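Side-chain contact in response regulator receiver domain protein (CheY-like) (Methylobacillus flagellatus KT, PDB 3I42), which probably acts as a phosphorylation-controlled receiver module of two-component signalling, taking up a phosphoryl group on an aspartate: residues A15-K20 and A30-S35. Numbering follows the deposited sequence.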
ATOM      1  N   ALA A  15       5.390  25.404  -5.262  1.00 32.71           N
ATOM      2  CA  ALA A  15       5.073  23.981  -5.519  1.00 32.88           C
ATOM      3  C   ALA A  15       3.584  23.684  -5.347  1.00 32.76           C
ATOM      4  O   ALA A  15       2.998  22.908  -6.101  1.00 32.49           O
ATOM      5  CB  ALA A  15       5.899  23.060  -4.622  1.00 32.13           C
ATOM      6  N   ALA A  16       2.979  24.306  -4.340  1.00 32.56           N
ATOM      7  CA  ALA A  16       1.565  24.098  -4.051  1.00 33.38           C
ATOM      8  C   ALA A  16       0.651  24.587  -5.179  1.00 33.48           C
ATOM      9  O   ALA A  16      -0.274  23.878  -5.594  1.00 34.48           O
ATOM     10  CB  ALA A  16       1.186  24.761  -2.706  1.00 32.66           C
ATOM     11  N   GLU A  17       0.910  25.793  -5.670  1.00 33.88           N
ATOM     12  CA  GLU A  17       0.150  26.371  -6.763  1.00 34.69           C
ATOM     13  C   GLU A  17       0.257  25.567  -8.068  1.00 34.43           C
ATOM     14  O   GLU A  17      -0.737  25.380  -8.764  1.00 34.71           O
ATOM     15  CB  GLU A  17       0.610  27.820  -6.973  1.00 35.93           C
ATOM     16  CG  GLU A  17       0.413  28.732  -5.722  1.00 37.42           C
ATOM     17  CD  GLU A  17       1.081  30.131  -5.878  1.00 44.36           C
ATOM     18  OE1 GLU A  17       2.048  30.246  -6.679  1.00 44.54           O
ATOM     19  OE2 GLU A  17       0.650  31.112  -5.190  1.00 44.64           O
ATOM     20  N   THR A  18       1.460  25.091  -8.395  1.00 34.91           N
ATOM     21  CA  THR A  18       1.683  24.257  -9.585  1.00 34.77           C
ATOM     22  C   THR A  18       0.849  23.002  -9.447  1.00 34.38           C
ATOM     23  O   THR A  18       0.034  22.681 -10.309  1.00 33.87           O
ATOM     24  CB  THR A  18       3.185  23.904  -9.721  1.00 35.54           C
ATOM     25  OG1 THR A  18       3.922  25.101  -9.951  1.00 35.17           O
ATOM     26  CG2 THR A  18       3.451  22.943 -10.883  1.00 35.07           C
ATOM     27  N   PHE A  19       1.028  22.310  -8.327  1.00 34.37           N
ATOM     28  CA  PHE A  19       0.263  21.109  -8.028  1.00 33.80           C
ATOM     29  C   PHE A  19      -1.225  21.389  -8.209  1.00 33.93           C
ATOM     30  O   PHE A  19      -1.921  20.645  -8.852  1.00 33.16           O
ATOM     31  CB  PHE A  19       0.528  20.703  -6.575  1.00 34.35           C
ATOM     32  CG  PHE A  19       0.243  19.270  -6.275  1.00 34.25           C
ATOM     33  CD1 PHE A  19       0.999  18.594  -5.326  1.00 36.13           C
ATOM     34  CD2 PHE A  19      -0.761  18.577  -6.942  1.00 33.91           C
ATOM     35  CE1 PHE A  19       0.735  17.267  -5.045  1.00 34.72           C
ATOM     36  CE2 PHE A  19      -1.029  17.248  -6.657  1.00 33.40           C
ATOM     37  CZ  PHE A  19      -0.279  16.593  -5.732  1.00 31.41           C
ATOM     38  N   LYS A  20      -1.700  22.477  -7.616  1.00 34.79           N
ATOM     39  CA  LYS A  20      -3.092  22.879  -7.720  1.00 35.41           C
ATOM     40  C   LYS A  20      -3.545  23.135  -9.189  1.00 36.16           C
ATOM     41  O   LYS A  20      -4.688  22.804  -9.570  1.00 35.89           O
ATOM     42  CB  LYS A  20      -3.272  24.103  -6.849  1.00 35.52           C
ATOM     43  CG  LYS A  20      -4.626  24.767  -6.878  1.00 37.65           C
ATOM     44  CD  LYS A  20      -4.423  26.130  -6.232  1.00 42.14           C
ATOM     45  CE  LYS A  20      -5.689  26.737  -5.670  1.00 46.20           C
ATOM     46  NZ  LYS A  20      -6.627  27.164  -6.737  1.00 46.22           N
ATOM     47  N   ALA A  30      -9.278  22.215  -6.100  1.00 40.21           N
ATOM     48  CA  ALA A  30      -8.191  21.924  -5.173  1.00 39.34           C
ATOM     49  C   ALA A  30      -7.835  23.108  -4.304  1.00 38.91           C
ATOM     50  O   ALA A  30      -7.681  24.198  -4.828  1.00 39.74           O
ATOM     51  CB  ALA A  30      -6.959  21.468  -5.939  1.00 38.95           C
ATOM     52  N   ASP A  31      -7.728  22.892  -2.982  1.00 37.65           N
ATOM     53  CA  ASP A  31      -7.139  23.862  -2.043  1.00 36.01           C
ATOM     54  C   ASP A  31      -5.797  23.341  -1.593  1.00 34.00           C
ATOM     55  O   ASP A  31      -5.515  22.146  -1.647  1.00 32.65           O
ATOM     56  CB  ASP A  31      -7.982  24.030  -0.765  1.00 37.04           C
ATOM     57  CG  ASP A  31      -9.470  24.192  -1.044  1.00 40.06           C
ATOM     58  OD1 ASP A  31      -9.822  24.662  -2.144  1.00 43.14           O
ATOM     59  OD2 ASP A  31     -10.290  23.854  -0.155  1.00 44.52           O
ATOM     60  N   TYR A  32      -4.988  24.240  -1.092  1.00 32.82           N
ATOM     61  CA  TYR A  32      -3.767  23.825  -0.478  1.00 32.88           C
ATOM     62  C   TYR A  32      -3.626  24.484   0.891  1.00 33.17           C
ATOM     63  O   TYR A  32      -4.132  25.584   1.118  1.00 33.00           O
ATOM     64  CB  TYR A  32      -2.569  24.102  -1.385  1.00 32.65           C
ATOM     65  CG  TYR A  32      -2.101  25.553  -1.530  1.00 34.41           C
ATOM     66  CD1 TYR A  32      -1.237  26.127  -0.590  1.00 36.85           C
ATOM     67  CD2 TYR A  32      -2.470  26.326  -2.656  1.00 36.33           C
ATOM     68  CE1 TYR A  32      -0.793  27.445  -0.728  1.00 38.05           C
ATOM     69  CE2 TYR A  32      -2.045  27.651  -2.811  1.00 35.97           C
ATOM     70  CZ  TYR A  32      -1.199  28.199  -1.839  1.00 40.79           C
ATOM     71  OH  TYR A  32      -0.743  29.492  -1.971  1.00 42.90           O
ATOM     72  N   VAL A  33      -2.933  23.800   1.788  1.00 32.66           N
ATOM     73  CA  VAL A  33      -2.547  24.370   3.054  1.00 33.18           C
ATOM     74  C   VAL A  33      -1.087  24.060   3.204  1.00 33.80           C
ATOM     75  O   VAL A  33      -0.572  23.181   2.518  1.00 34.25           O
ATOM     76  CB  VAL A  33      -3.366  23.751   4.222  1.00 32.72           C
ATOM     77  CG1 VAL A  33      -4.771  24.246   4.176  1.00 30.35           C
ATOM     78  CG2 VAL A  33      -3.325  22.248   4.146  1.00 31.58           C
ATOM     79  N   MET A  34      -0.408  24.762   4.095  1.00 34.93           N
ATOM     80  CA  MET A  34       1.062  24.672   4.145  1.00 35.97           C
ATOM     81  C   MET A  34       1.621  24.015   5.430  1.00 36.05           C
ATOM     82  O   MET A  34       2.828  24.028   5.664  1.00 37.27           O
ATOM     83  CB  MET A  34       1.694  26.048   3.859  1.00 36.06           C
ATOM     84  CG  MET A  34       1.548  26.520   2.379  1.00 39.07           C
ATOM     85  SD  MET A  34       2.115  28.257   2.042  1.00 43.36           S
ATOM     86  CE  MET A  34       0.702  29.177   2.639  1.00 40.83           C
ATOM     87  N   SER A  35       0.757  23.404   6.238  1.00 35.85           N
ATOM     88  CA  SER A  35       1.192  22.718   7.479  1.00 35.59           C
ATOM     89  C   SER A  35       0.208  21.636   7.876  1.00 34.77           C
ATOM     90  O   SER A  35      -0.969  21.662   7.463  1.00 34.39           O
ATOM     91  CB  SER A  35       1.345  23.716   8.646  1.00 35.34           C
ATOM     92  OG  SER A  35       0.085  24.304   8.967  1.00 35.04           O
TER
HETATM   93  O   HOH W   1      -1.631  30.653  -4.152  1.00 54.93           O
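The Y32 ring lies under the methyl of A16, whose CB stands 3.7 Å from the ring centroid and 20° off its normal, a CH-pi contact over one face, offset toward the CG-CD1 bond. CG of Y32 sits between its backbone N and carbonyl carbon (chi1 74°), which sets the ring over its own backbone, across the strand, with a face to A16 CB and OH near E17. K20 crosses the ring at roughly a right angle, its CD 4.1 Å from Y32 CD2 at the ring edge. Segments 15-20 and 30-33 run nearly antiparallel (165°), on helix 13-25 and strand 28-33 of a beta-alpha-beta unit in the CheY-like fold; Y32 packs between them, on an outermost strand of the sheet within this chain. At the phenol end one water joins Y32 OH (2.6 Å) to E17 OE2, an oxygen that also accepts a hydrogen bond from Q13. A leucine in place of Y32 would probably leave this water without its strand-side partner and A16 without an aromatic face. Farther down the helix, K20, extended as far as CE, runs past A30, with CG against A30 CB and CE 3.3 Å from A30 O, while NZ reaches on to a long, weak ion pair with E24.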